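Local coordinates for protein putative glycosyl hydrolase (Bacteroides thetaiotaomicron VPI-5482, PDB 3K11) that is a putative glycosyl hydrolase related to family 88, probably cleaving glycosidic bonds, though its own substrate and reaction are not established, at residues P12-Q17 with M421-V426; D105-R110 with I155-K160; C335-I340 with I411-T416; T378-A381 with F386-Y389. All blocks are in the same frame, centred on the assembly; numbering follows the deposited sequence.

Contact 1 of 4, residues P12-Q17 with M421-V426; sequences PLHLLQ and MNDSAV. With EDO (1,2-ethanediol), chain J; EDO (1,2-ethanediol), chain S.
Direct contact is slight here: Leu15 brings its CD2 methyl to 4.0 Å from Ser424 OG, and the same OG stands 3.9 Å from His14 O. The short 3-10 turn 13-15 thus rests against Ser424 in the type I' turn that joins strands 420-422 and 425-427.

Water does most of the joining. Ser424 OG gives its proton to water 1 at 3.0 Å, and that water donates to Leu16 O at 2.7 Å and, at longer range, to His14 O. From water 2, OG receives a bond of 2.8 Å; His14 O and Asp423 OD1 also lie within bonding distance of this water, but it has too few protons to serve every acceptor at once. The hydroxyl is therefore gripped as donor and acceptor together.

The charged end belongs to Asp423. A 1,2-ethanediol, probably from the crystallisation liquor, clasps the carboxylate with O1 on OD1 and O2 on OD2 (2.6 Å). The His14 ring, turned by a chi1 of 66°, places ND1 4.3 Å from Asp423 OD1, near but not bonded. Asp423 OD2 also forms a salt bridge with Arg193 of the second subunit, and that subunit's Gly377 packs on His14.

With solvent and a neighbouring arginine supplying the strong bonds, the N-terminal turn and the C-terminal hairpin are probably held in place as much by the assembly as by each other.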
loop_
_atom_site.group_PDB
_atom_site.type_symbol
_atom_site.label_atom_id
_atom_site.label_comp_id
_atom_site.label_asym_id
_atom_site.label_seq_id
_atom_site.Cartn_x
_atom_site.Cartn_y
_atom_site.Cartn_z
ATOM N N PRO A 12 -21.715 -26.922 -5.024
ATOM C CA PRO A 12 -20.850 -26.290 -4.017
ATOM C C PRO A 12 -19.874 -25.371 -4.772
ATOM O O PRO A 12 -18.767 -25.786 -5.186
ATOM C CB PRO A 12 -20.138 -27.474 -3.356
ATOM C CG PRO A 12 -20.056 -28.517 -4.443
ATOM C CD PRO A 12 -21.272 -28.307 -5.324
ATOM N N LEU A 13 -20.341 -24.147 -5.002
ATOM C CA LEU A 13 -19.550 -23.100 -5.670
ATOM C C LEU A 13 -18.267 -22.851 -4.857
ATOM O O LEU A 13 -17.216 -22.523 -5.423
ATOM C CB LEU A 13 -20.388 -21.803 -5.822
ATOM C CG LEU A 13 -21.628 -21.870 -6.725
ATOM C CD1 LEU A 13 -22.512 -20.638 -6.552
ATOM C CD2 LEU A 13 -21.208 -22.072 -8.168
ATOM N N HIS A 14 -18.376 -23.020 -3.530
ATOM C CA HIS A 14 -17.234 -22.889 -2.594
ATOM C C HIS A 14 -16.112 -23.942 -2.752
ATOM O O HIS A 14 -15.027 -23.801 -2.158
ATOM C CB HIS A 14 -17.730 -22.927 -1.152
ATOM C CG HIS A 14 -18.328 -24.237 -0.732
ATOM N ND1 HIS A 14 -17.628 -25.167 0.008
ATOM C CD2 HIS A 14 -19.566 -24.759 -0.921
ATOM C CE1 HIS A 14 -18.407 -26.210 0.247
ATOM N NE2 HIS A 14 -19.587 -25.988 -0.305
ATOM N N LEU A 15 -16.387 -25.003 -3.511
ATOM C CA LEU A 15 -15.400 -26.030 -3.799
ATOM C C LEU A 15 -14.875 -25.946 -5.249
ATOM O O LEU A 15 -14.061 -26.778 -5.619
ATOM C CB LEU A 15 -15.950 -27.436 -3.423
ATOM C CG LEU A 15 -15.911 -27.787 -1.900
ATOM C CD1 LEU A 15 -16.869 -28.931 -1.550
ATOM C CD2 LEU A 15 -14.476 -28.099 -1.306
ATOM N N LEU A 16 -15.294 -24.934 -6.036
ATOM C CA LEU A 16 -14.767 -24.700 -7.426
ATOM C C LEU A 16 -13.259 -24.497 -7.441
ATOM O O LEU A 16 -12.714 -23.831 -6.535
ATOM C CB LEU A 16 -15.349 -23.433 -8.088
ATOM C CG LEU A 16 -16.775 -23.377 -8.617
ATOM C CD1 LEU A 16 -17.152 -21.940 -9.095
ATOM C CD2 LEU A 16 -16.913 -24.399 -9.724
ATOM N N GLN A 17 -12.602 -25.034 -8.474
ATOM C CA GLN A 17 -11.157 -24.957 -8.599
ATOM C C GLN A 17 -10.739 -23.514 -8.936
ATOM O O GLN A 17 -11.132 -22.967 -9.950
ATOM C CB GLN A 17 -10.620 -25.944 -9.641
ATOM C CG GLN A 17 -9.081 -25.813 -9.958
ATOM C CD GLN A 17 -8.147 -26.008 -8.731
ATOM O OE1 GLN A 17 -8.302 -26.971 -7.968
ATOM N NE2 GLN A 17 -7.165 -25.095 -8.563
HETATM N N MSE A 421 -5.092 -30.158 2.995
HETATM C CA MSE A 421 -6.056 -29.222 2.472
HETATM C C MSE A 421 -7.329 -29.323 3.321
HETATM O O MSE A 421 -7.787 -30.416 3.684
HETATM C CB MSE A 421 -6.334 -29.546 0.990
HETATM C CG MSE A 421 -5.122 -29.294 0.064
HETATM SE SE MSE A 421 -4.959 -27.439 -0.253
HETATM C CE MSE A 421 -6.386 -27.154 -1.400
ATOM N N ASN A 422 -7.882 -28.174 3.660
ATOM C CA ASN A 422 -9.131 -28.086 4.402
ATOM C C ASN A 422 -9.900 -26.906 3.835
ATOM O O ASN A 422 -9.431 -25.783 3.884
ATOM C CB ASN A 422 -8.846 -27.914 5.896
ATOM C CG ASN A 422 -10.064 -28.117 6.739
ATOM O OD1 ASN A 422 -11.194 -27.974 6.264
ATOM N ND2 ASN A 422 -9.853 -28.439 8.005
ATOM N N ASP A 423 -11.076 -27.155 3.278
ATOM C CA ASP A 423 -11.853 -26.041 2.696
ATOM C C ASP A 423 -11.032 -25.292 1.626
ATOM O O ASP A 423 -11.152 -24.097 1.482
ATOM C CB ASP A 423 -12.281 -25.129 3.858
ATOM C CG ASP A 423 -13.637 -24.538 3.706
ATOM O OD1 ASP A 423 -14.322 -24.758 2.691
ATOM O OD2 ASP A 423 -13.992 -23.826 4.641
ATOM N N SER A 424 -10.210 -26.032 0.857
ATOM C CA SER A 424 -9.471 -25.523 -0.285
ATOM C C SER A 424 -8.255 -24.702 0.092
ATOM O O SER A 424 -7.641 -24.091 -0.789
ATOM C CB SER A 424 -10.382 -24.681 -1.214
ATOM O OG SER A 424 -11.493 -25.417 -1.689
ATOM N N ALA A 425 -7.914 -24.670 1.382
ATOM C CA ALA A 425 -6.737 -23.931 1.896
ATOM C C ALA A 425 -5.741 -24.916 2.518
ATOM O O ALA A 425 -6.136 -25.859 3.187
ATOM C CB ALA A 425 -7.178 -22.902 2.982
ATOM N N VAL A 426 -4.448 -24.643 2.350
ATOM C CA VAL A 426 -3.415 -25.404 3.034
ATOM C C VAL A 426 -3.500 -25.117 4.524
ATOM O O VAL A 426 -3.503 -23.950 4.928
ATOM C CB VAL A 426 -2.028 -25.017 2.513
ATOM C CG1 VAL A 426 -0.926 -25.634 3.382
ATOM C CG2 VAL A 426 -1.865 -25.404 1.023
HETATM C C1 EDO J . -17.337 -22.298 2.646
HETATM O O1 EDO J . -16.105 -22.758 2.069
HETATM C C2 EDO J . -17.171 -21.891 4.095
HETATM O O2 EDO J . -16.377 -22.887 4.725
HETATM C C1 EDO S . -5.464 -26.753 -4.902
HETATM O O1 EDO S . -6.762 -26.097 -4.979
HETATM C C2 EDO S . -4.966 -27.283 -6.249
HETATM O O2 EDO S . -4.452 -26.244 -7.114
HETATM O O HOH W 1 -12.258 -23.516 -3.898
HETATM O O HOH W 2 -13.798 -25.285 -0.055
#

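Contact 2 of 4, residues D105-R110 with I155-K160; sequences DYVQNR and IKLRLK. With EDO (1,2-ethanediol), chain P.
Leu157 reaches across to helix 101-128 with CD2, which meets Val107 CG1 at 3.7 Å and the amide of Gln108 at NE2, 3.9 Å away. CG and CD of Gln108 line the same methyl, and Leu157 CD1 also comes to 4.0 Å from Gln108 NE2, so the amide end and its stem form one wall of the leucine's seat and the valine another. A chi1 of -168° sets Leu157 CG opposite its own backbone N and extends the branch toward the neighbouring helix; the nearest CA atoms, those of Gln108 and Leu157, are 8.1 Å apart.

The next shell fixes the wall. Gln108, bent at chi2 (-81°), lays its amide across Leu157, where NE2 bonds to Asp161 OD2, next along the chain from Lys160, and OE1 to Arg112 one turn on. With an alanine in place of Gln108, one flank of Leu157 would probably lose its cover, and Asp161 and Arg112 the amide they share. Behind Val107, Leu91 of helix 82-98 closes the packing, and Lys156 is tied away from the contact by Glu277 and Ser89.

Helix 101-128 thus packs on helix 148-160 through one leucine, with a glutamine amide laid over its flank, consistent with the (alpha/alpha)6 barrel of the six-hairpin clan to which family 88 belongs.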
loop_
_atom_site.group_PDB
_atom_site.type_symbol
_atom_site.label_atom_id
_atom_site.label_comp_id
_atom_site.label_asym_id
_atom_site.label_seq_id
_atom_site.Cartn_x
_atom_site.Cartn_y
_atom_site.Cartn_z
ATOM N N ASP A 105 29.147 -34.443 -0.191
ATOM C CA ASP A 105 30.294 -34.833 -1.035
ATOM C C ASP A 105 30.728 -33.657 -1.908
ATOM O O ASP A 105 31.925 -33.430 -2.133
ATOM C CB ASP A 105 29.945 -35.967 -1.980
ATOM C CG ASP A 105 29.793 -37.326 -1.276
ATOM O OD1 ASP A 105 30.114 -37.433 -0.070
ATOM O OD2 ASP A 105 29.317 -38.264 -1.959
ATOM N N TYR A 106 29.752 -32.923 -2.423
ATOM C CA TYR A 106 30.033 -31.739 -3.224
ATOM C C TYR A 106 30.827 -30.707 -2.452
ATOM O O TYR A 106 31.776 -30.131 -2.960
ATOM C CB TYR A 106 28.700 -31.121 -3.692
ATOM C CG TYR A 106 28.829 -29.827 -4.442
ATOM C CD1 TYR A 106 28.821 -28.606 -3.764
ATOM C CD2 TYR A 106 28.915 -29.799 -5.828
ATOM C CE1 TYR A 106 28.919 -27.409 -4.438
ATOM C CE2 TYR A 106 29.017 -28.578 -6.522
ATOM C CZ TYR A 106 29.024 -27.393 -5.798
ATOM O OH TYR A 106 29.129 -26.185 -6.415
ATOM N N VAL A 107 30.395 -30.422 -1.227
ATOM C CA VAL A 107 31.032 -29.405 -0.414
ATOM C C VAL A 107 32.414 -29.881 -0.018
ATOM O O VAL A 107 33.388 -29.138 -0.077
ATOM C CB VAL A 107 30.188 -29.047 0.825
ATOM C CG1 VAL A 107 30.832 -27.888 1.566
ATOM C CG2 VAL A 107 28.711 -28.637 0.396
ATOM N N GLN A 108 32.499 -31.133 0.417
ATOM C CA GLN A 108 33.804 -31.740 0.708
ATOM C C GLN A 108 34.772 -31.553 -0.463
ATOM O O GLN A 108 35.904 -31.101 -0.296
ATOM C CB GLN A 108 33.627 -33.233 1.001
ATOM C CG GLN A 108 32.994 -33.569 2.357
ATOM C CD GLN A 108 33.986 -33.523 3.502
ATOM O OE1 GLN A 108 35.181 -33.363 3.274
ATOM N NE2 GLN A 108 33.503 -33.688 4.728
ATOM N N ASN A 109 34.311 -31.900 -1.654
ATOM C CA ASN A 109 35.149 -31.858 -2.820
ATOM C C ASN A 109 35.643 -30.452 -3.126
ATOM O O ASN A 109 36.836 -30.254 -3.347
ATOM C CB ASN A 109 34.404 -32.436 -4.001
ATOM C CG ASN A 109 35.171 -32.324 -5.275
ATOM O OD1 ASN A 109 34.975 -31.386 -6.045
ATOM N ND2 ASN A 109 36.074 -33.275 -5.513
ATOM N N ARG A 110 34.732 -29.484 -3.121
ATOM C CA ARG A 110 35.121 -28.095 -3.419
ATOM C C ARG A 110 36.041 -27.501 -2.359
ATOM O O ARG A 110 37.023 -26.832 -2.688
ATOM C CB ARG A 110 33.894 -27.204 -3.636
ATOM C CG ARG A 110 32.966 -27.638 -4.786
ATOM C CD ARG A 110 33.709 -27.971 -6.026
ATOM N NE ARG A 110 32.817 -28.143 -7.189
ATOM C CZ ARG A 110 32.147 -29.252 -7.484
ATOM N NH1 ARG A 110 32.144 -30.301 -6.664
ATOM N NH2 ARG A 110 31.447 -29.311 -8.600
ATOM N N ILE A 155 33.699 -23.597 8.566
ATOM C CA ILE A 155 33.611 -23.927 9.998
ATOM C C ILE A 155 32.553 -25.014 10.259
ATOM O O ILE A 155 32.839 -26.038 10.884
ATOM C CB ILE A 155 33.296 -22.683 10.824
ATOM C CG1 ILE A 155 34.496 -21.716 10.818
ATOM C CG2 ILE A 155 32.976 -23.067 12.273
ATOM C CD1 ILE A 155 34.055 -20.209 11.184
ATOM N N LYS A 156 31.357 -24.842 9.692
ATOM C CA LYS A 156 30.302 -25.808 9.874
ATOM C C LYS A 156 30.702 -27.211 9.471
ATOM O O LYS A 156 30.487 -28.170 10.219
ATOM C CB LYS A 156 29.071 -25.404 9.091
ATOM C CG LYS A 156 28.308 -24.219 9.670
ATOM C CD LYS A 156 27.292 -23.763 8.663
ATOM C CE LYS A 156 26.331 -22.711 9.191
ATOM N NZ LYS A 156 25.359 -22.259 8.142
ATOM N N LEU A 157 31.335 -27.349 8.312
ATOM C CA LEU A 157 31.710 -28.690 7.867
ATOM C C LEU A 157 32.919 -29.236 8.622
ATOM O O LEU A 157 32.954 -30.410 8.975
ATOM C CB LEU A 157 31.936 -28.740 6.355
ATOM C CG LEU A 157 32.050 -30.159 5.748
ATOM C CD1 LEU A 157 30.816 -31.000 6.083
ATOM C CD2 LEU A 157 32.199 -30.060 4.227
ATOM N N ARG A 158 33.897 -28.384 8.911
ATOM C CA ARG A 158 35.040 -28.872 9.629
ATOM C C ARG A 158 34.670 -29.364 11.023
ATOM O O ARG A 158 35.260 -30.329 11.528
ATOM C CB ARG A 158 36.152 -27.839 9.703
ATOM C CG ARG A 158 37.386 -28.391 10.399
ATOM C CD ARG A 158 38.628 -27.608 10.026
ATOM N NE ARG A 158 39.604 -27.837 11.079
ATOM C CZ ARG A 158 40.274 -28.959 11.232
ATOM N NH1 ARG A 158 40.177 -29.946 10.348
ATOM N NH2 ARG A 158 41.085 -29.093 12.276
ATOM N N LEU A 159 33.717 -28.715 11.667
ATOM C CA LEU A 159 33.268 -29.196 12.967
ATOM C C LEU A 159 32.565 -30.547 12.867
ATOM O O LEU A 159 32.486 -31.259 13.860
ATOM C CB LEU A 159 32.389 -28.166 13.654
ATOM C CG LEU A 159 33.152 -26.925 14.155
ATOM C CD1 LEU A 159 32.162 -25.822 14.569
ATOM C CD2 LEU A 159 34.127 -27.223 15.299
ATOM N N LYS A 160 32.103 -30.920 11.680
ATOM C CA LYS A 160 31.528 -32.250 11.446
ATOM C C LYS A 160 32.564 -33.254 10.954
ATOM O O LYS A 160 32.320 -34.460 11.023
ATOM C CB LYS A 160 30.388 -32.164 10.445
ATOM C CG LYS A 160 29.197 -31.355 10.903
ATOM C CD LYS A 160 28.169 -31.242 9.780
ATOM C CE LYS A 160 26.824 -30.642 10.274
ATOM N NZ LYS A 160 25.599 -31.086 9.485
HETATM C C1 EDO P . 34.706 -35.370 13.569
HETATM O O1 EDO P . 35.830 -35.305 12.716
HETATM C C2 EDO P . 34.672 -34.075 14.354
HETATM O O2 EDO P . 33.300 -33.880 14.672
#

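Contact 3 of 4, residues C335-I340 with I411-T416; sequences CLAHAI and IRLLNT. With EDO (1,2-ethanediol), chain B.
Ile340 and Ala337 of helix 326-342 receive Leu413 of helix 400-416 in a wholly apolar, buried helix-helix contact within the helical body of the chain. One leucine does the work from its side, and its two methyls are shared out: CD1 meets Ile340 CG2 at 3.5 Å, while CD2 lies over Ala337 CB at 4.0 Å. Ala337 and Ile340 are three residues apart on one helix face, so the forked end of Leu413 straddles the step between them.

The small alanine lets the backbones close in, its CA standing 6.2 Å from that of Leu413. Torsions set up the meeting: with chi1 at -177° and chi2 at 62°, Leu413 stretches out from its helix before it forks, and Ile340 turns CG2 opposite its backbone N, presenting that branch to CD1. The side chains of Ile340 and Leu413 lie at a slant to each other.

Around this joint the packing continues. Ala347 and Tyr350 of helix 347-362 lie against Ile340, and Tyr428, beyond the terminal strands, against Leu413. The same two helices have a polar link as well, since His338 bonds to Glu409 through ND1, while its NE2 goes to Asp280 on helix 265-281.

Helices 326-342 and 400-416 are thus joined by close seating of leucine, isoleucine and alanine, with helix 347-362 behind the isoleucine: helix-on-helix packing consistent with an alpha/alpha barrel.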
loop_
_atom_site.group_PDB
_atom_site.type_symbol
_atom_site.label_atom_id
_atom_site.label_comp_id
_atom_site.label_asym_id
_atom_site.label_seq_id
_atom_site.Cartn_x
_atom_site.Cartn_y
_atom_site.Cartn_z
ATOM N N CYS A 335 13.856 -19.452 6.064
ATOM C CA CYS A 335 13.798 -18.953 7.425
ATOM C C CYS A 335 12.537 -19.378 8.151
ATOM O O CYS A 335 12.572 -19.677 9.329
ATOM C CB CYS A 335 13.870 -17.450 7.450
ATOM S SG CYS A 335 15.535 -16.880 6.933
ATOM N N LEU A 336 11.418 -19.325 7.447
ATOM C CA LEU A 336 10.135 -19.649 8.054
ATOM C C LEU A 336 10.039 -21.124 8.378
ATOM O O LEU A 336 9.657 -21.494 9.507
ATOM C CB LEU A 336 8.992 -19.189 7.156
ATOM C CG LEU A 336 8.791 -17.695 6.971
ATOM C CD1 LEU A 336 7.776 -17.442 5.812
ATOM C CD2 LEU A 336 8.414 -16.941 8.318
ATOM N N ALA A 337 10.429 -21.990 7.437
ATOM C CA ALA A 337 10.396 -23.444 7.694
ATOM C C ALA A 337 11.326 -23.782 8.855
ATOM O O ALA A 337 10.982 -24.602 9.725
ATOM C CB ALA A 337 10.793 -24.203 6.437
ATOM N N HIS A 338 12.511 -23.166 8.867
ATOM C CA HIS A 338 13.501 -23.425 9.923
ATOM C C HIS A 338 12.962 -23.038 11.313
ATOM O O HIS A 338 13.075 -23.799 12.278
ATOM C CB HIS A 338 14.769 -22.642 9.644
ATOM C CG HIS A 338 15.908 -23.005 10.536
ATOM N ND1 HIS A 338 16.459 -24.269 10.529
ATOM C CD2 HIS A 338 16.612 -22.280 11.445
ATOM C CE1 HIS A 338 17.432 -24.320 11.431
ATOM N NE2 HIS A 338 17.565 -23.122 11.980
ATOM N N ALA A 339 12.364 -21.845 11.371
ATOM C CA ALA A 339 11.829 -21.298 12.620
ATOM C C ALA A 339 10.676 -22.175 13.122
ATOM O O ALA A 339 10.527 -22.356 14.321
ATOM C CB ALA A 339 11.346 -19.849 12.430
ATOM N N ILE A 340 9.866 -22.720 12.210
ATOM C CA ILE A 340 8.813 -23.647 12.624
ATOM C C ILE A 340 9.436 -24.931 13.151
ATOM O O ILE A 340 9.054 -25.413 14.254
ATOM C CB ILE A 340 7.836 -24.013 11.469
ATOM C CG1 ILE A 340 7.040 -22.773 11.009
ATOM C CG2 ILE A 340 6.848 -25.106 11.941
ATOM C CD1 ILE A 340 6.397 -22.902 9.568
ATOM N N ILE A 411 11.648 -30.014 3.217
ATOM C CA ILE A 411 11.578 -31.476 3.363
ATOM C C ILE A 411 11.464 -31.852 4.839
ATOM O O ILE A 411 10.604 -32.682 5.197
ATOM C CB ILE A 411 12.778 -32.181 2.664
ATOM C CG1 ILE A 411 12.608 -32.053 1.138
ATOM C CG2 ILE A 411 12.965 -33.701 3.116
ATOM C CD1 ILE A 411 13.924 -32.280 0.287
ATOM N N ARG A 412 12.296 -31.236 5.690
ATOM C CA ARG A 412 12.207 -31.456 7.142
ATOM C C ARG A 412 10.812 -31.120 7.639
ATOM O O ARG A 412 10.189 -31.904 8.353
ATOM C CB ARG A 412 13.203 -30.576 7.890
ATOM C CG ARG A 412 13.124 -30.669 9.419
ATOM C CD ARG A 412 13.814 -31.885 9.909
ATOM N NE ARG A 412 15.249 -31.664 10.102
ATOM C CZ ARG A 412 16.171 -32.632 10.128
ATOM N NH1 ARG A 412 15.847 -33.920 9.930
ATOM N NH2 ARG A 412 17.443 -32.312 10.324
ATOM N N LEU A 413 10.342 -29.934 7.277
ATOM C CA LEU A 413 9.007 -29.466 7.720
ATOM C C LEU A 413 7.899 -30.438 7.310
ATOM O O LEU A 413 7.023 -30.836 8.130
ATOM C CB LEU A 413 8.741 -28.064 7.139
ATOM C CG LEU A 413 7.434 -27.351 7.533
ATOM C CD1 LEU A 413 7.384 -27.090 9.056
ATOM C CD2 LEU A 413 7.240 -26.044 6.744
ATOM N N LEU A 414 7.922 -30.842 6.042
ATOM C CA LEU A 414 6.909 -31.786 5.551
ATOM C C LEU A 414 7.009 -33.177 6.172
ATOM O O LEU A 414 6.005 -33.895 6.243
ATOM C CB LEU A 414 6.944 -31.901 4.021
ATOM C CG LEU A 414 6.684 -30.606 3.247
ATOM C CD1 LEU A 414 7.108 -30.794 1.792
ATOM C CD2 LEU A 414 5.200 -30.232 3.370
ATOM N N ASN A 415 8.201 -33.564 6.591
ATOM C CA ASN A 415 8.421 -34.839 7.277
ATOM C C ASN A 415 8.126 -34.820 8.779
ATOM O O ASN A 415 8.166 -35.858 9.418
ATOM C CB ASN A 415 9.866 -35.289 7.092
ATOM C CG ASN A 415 10.139 -35.881 5.705
ATOM O OD1 ASN A 415 9.245 -36.438 5.069
ATOM N ND2 ASN A 415 11.396 -35.818 5.277
ATOM N N THR A 416 7.849 -33.648 9.334
ATOM C CA THR A 416 7.565 -33.502 10.750
ATOM C C THR A 416 6.087 -33.141 10.919
ATOM O O THR A 416 5.335 -33.817 11.639
ATOM C CB THR A 416 8.471 -32.402 11.361
ATOM O OG1 THR A 416 9.837 -32.642 10.989
ATOM C CG2 THR A 416 8.363 -32.382 12.884
HETATM C C1 EDO B . 12.915 -36.501 0.333
HETATM O O1 EDO B . 14.158 -36.447 1.067
HETATM C C2 EDO B . 12.018 -37.636 0.828
HETATM O O2 EDO B . 11.657 -37.461 2.222
#

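Contact 4 of 4, residues T378-A381 with F386-Y389; sequences TGMA and FYYY
Tyr387 and Phe386 set their rings against the extended loop 378-381. One face of the Tyr387 ring carries its neighbour's Phe386 CD2, 3.8 Å above the plane and over the centre; at its edge, in plane, lies Ala381 O. Round the edge of Phe386 come Gly379 N and, close to the ring plane, Gly379 O, 3.3 Å from CE2. That carbonyl oxygen is buried with no hydrogen-bond partner in the model; the Phe386 edge is among its near neighbours but supplies no hydrogen bond.

Ala381 CB touches both rings, lying on the same side of Tyr387 as Phe386 does: it approaches Phe386 CD2 obliquely at 3.2 Å, a tight contact, and Tyr387 CE2 at 3.7 Å. Thr378 adds its CG2 methyl 3.6 Å from Phe386 CE2, the two side chains running past each other in opposite senses. Phe386 can reach the loop because chi1 (171°) swings its ring opposite the backbone N.

The polar joint is Ala381 N donating to Tyr387 OH, 3.2 Å long and nearly straight at 169°. The hydroxyl also bonds to His250 ND1 and meets water 3, which donates to Ala381 O at 2.7 Å. A phenylalanine in place of Tyr387 has no hydroxyl and would probably leave Ala381 N and His250 without their common partner.

Phe262 and Trp264 extend the aromatic cluster beside Tyr387, while Asp423 and Ala425 of the third subunit pack on Phe386 and Ala381. What results is loop 378-381 folded back on helix 384-388, with aromatic side chains packed against it where the third subunit meets this one.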
loop_
_atom_site.group_PDB
_atom_site.type_symbol
_atom_site.label_atom_id
_atom_site.label_comp_id
_atom_site.label_asym_id
_atom_site.label_seq_id
_atom_site.Cartn_x
_atom_site.Cartn_y
_atom_site.Cartn_z
ATOM N N THR A 378 23.536 -6.045 -6.381
ATOM C CA THR A 378 22.829 -4.733 -6.177
ATOM C C THR A 378 23.423 -4.008 -4.962
ATOM O O THR A 378 23.505 -4.576 -3.850
ATOM C CB THR A 378 21.328 -4.987 -5.986
ATOM O OG1 THR A 378 20.785 -5.437 -7.227
ATOM C CG2 THR A 378 20.578 -3.711 -5.518
ATOM N N GLY A 379 23.868 -2.776 -5.190
ATOM C CA GLY A 379 24.420 -1.914 -4.163
ATOM C C GLY A 379 23.334 -1.054 -3.512
ATOM O O GLY A 379 22.150 -1.412 -3.513
HETATM N N MSE A 380 23.739 0.099 -2.996
HETATM C CA MSE A 380 22.863 0.957 -2.182
HETATM C C MSE A 380 22.458 2.206 -2.912
HETATM O O MSE A 380 23.292 2.896 -3.492
HETATM C CB MSE A 380 23.606 1.363 -0.908
HETATM C CG MSE A 380 22.739 2.160 0.097
HETATM SE SE MSE A 380 23.708 2.633 1.659
HETATM C CE MSE A 380 24.037 0.741 2.247
ATOM N N ALA A 381 21.180 2.530 -2.872
ATOM C CA ALA A 381 20.690 3.755 -3.474
ATOM C C ALA A 381 19.828 4.519 -2.445
ATOM O O ALA A 381 19.336 3.935 -1.437
ATOM C CB ALA A 381 19.831 3.446 -4.740
ATOM N N PHE A 386 16.326 2.956 -8.849
ATOM C CA PHE A 386 17.443 2.022 -8.809
ATOM C C PHE A 386 16.954 0.628 -8.404
ATOM O O PHE A 386 17.213 -0.372 -9.090
ATOM C CB PHE A 386 18.501 2.544 -7.836
ATOM C CG PHE A 386 19.610 1.560 -7.544
ATOM C CD1 PHE A 386 20.678 1.439 -8.400
ATOM C CD2 PHE A 386 19.555 0.738 -6.437
ATOM C CE1 PHE A 386 21.676 0.561 -8.141
ATOM C CE2 PHE A 386 20.608 -0.118 -6.159
ATOM C CZ PHE A 386 21.634 -0.216 -7.039
ATOM N N TYR A 387 16.185 0.568 -7.328
ATOM C CA TYR A 387 15.749 -0.748 -6.819
ATOM C C TYR A 387 14.717 -1.396 -7.733
ATOM O O TYR A 387 14.732 -2.600 -7.967
ATOM C CB TYR A 387 15.226 -0.636 -5.397
ATOM C CG TYR A 387 16.309 -0.381 -4.363
ATOM C CD1 TYR A 387 17.136 -1.411 -3.928
ATOM C CD2 TYR A 387 16.539 0.893 -3.846
ATOM C CE1 TYR A 387 18.153 -1.183 -3.019
ATOM C CE2 TYR A 387 17.550 1.124 -2.919
ATOM C CZ TYR A 387 18.355 0.081 -2.495
ATOM O OH TYR A 387 19.355 0.288 -1.569
ATOM N N TYR A 388 13.776 -0.599 -8.192
ATOM C CA TYR A 388 12.697 -1.146 -9.036
ATOM C C TYR A 388 13.217 -1.759 -10.327
ATOM O O TYR A 388 12.631 -2.727 -10.814
ATOM C CB TYR A 388 11.680 -0.067 -9.394
ATOM C CG TYR A 388 10.555 0.201 -8.439
ATOM C CD1 TYR A 388 10.781 0.859 -7.233
ATOM C CD2 TYR A 388 9.226 -0.049 -8.806
ATOM C CE1 TYR A 388 9.742 1.172 -6.386
ATOM C CE2 TYR A 388 8.175 0.271 -7.961
ATOM C CZ TYR A 388 8.424 0.889 -6.763
ATOM O OH TYR A 388 7.385 1.253 -5.953
ATOM N N TYR A 389 14.347 -1.263 -10.825
ATOM C CA TYR A 389 14.843 -1.635 -12.148
ATOM C C TYR A 389 16.080 -2.511 -12.121
ATOM O O TYR A 389 16.631 -2.801 -13.175
ATOM C CB TYR A 389 15.106 -0.381 -13.020
ATOM C CG TYR A 389 13.859 0.186 -13.592
ATOM C CD1 TYR A 389 13.380 -0.266 -14.829
ATOM C CD2 TYR A 389 13.120 1.151 -12.903
ATOM C CE1 TYR A 389 12.191 0.193 -15.339
ATOM C CE2 TYR A 389 11.906 1.616 -13.397
ATOM C CZ TYR A 389 11.459 1.146 -14.637
ATOM O OH TYR A 389 10.308 1.642 -15.208
HETATM O O HOH W 3 19.077 2.218 0.687
#

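Contacts 2 and 3 belong to the helical body, each joining a different helix pair through one leucine, set on alanine and isoleucine in contact 3 and on a valine and a glutamine amide in contact 2. Contact 4 is also buried, but its aromatic rings and single backbone-to-hydroxyl bond fold a loop on a short helix, on the other side of the chain's centre from both. Contact 1 lies farthest out and is bridged by water, its carboxylate paired to an arginine of the second subunit. Helix 400-416 of contact 3 is followed in the chain by strand 420-422 of contact 1. Across the trimer the 421-426 turn of one subunit packs on the 378-381 loop of another.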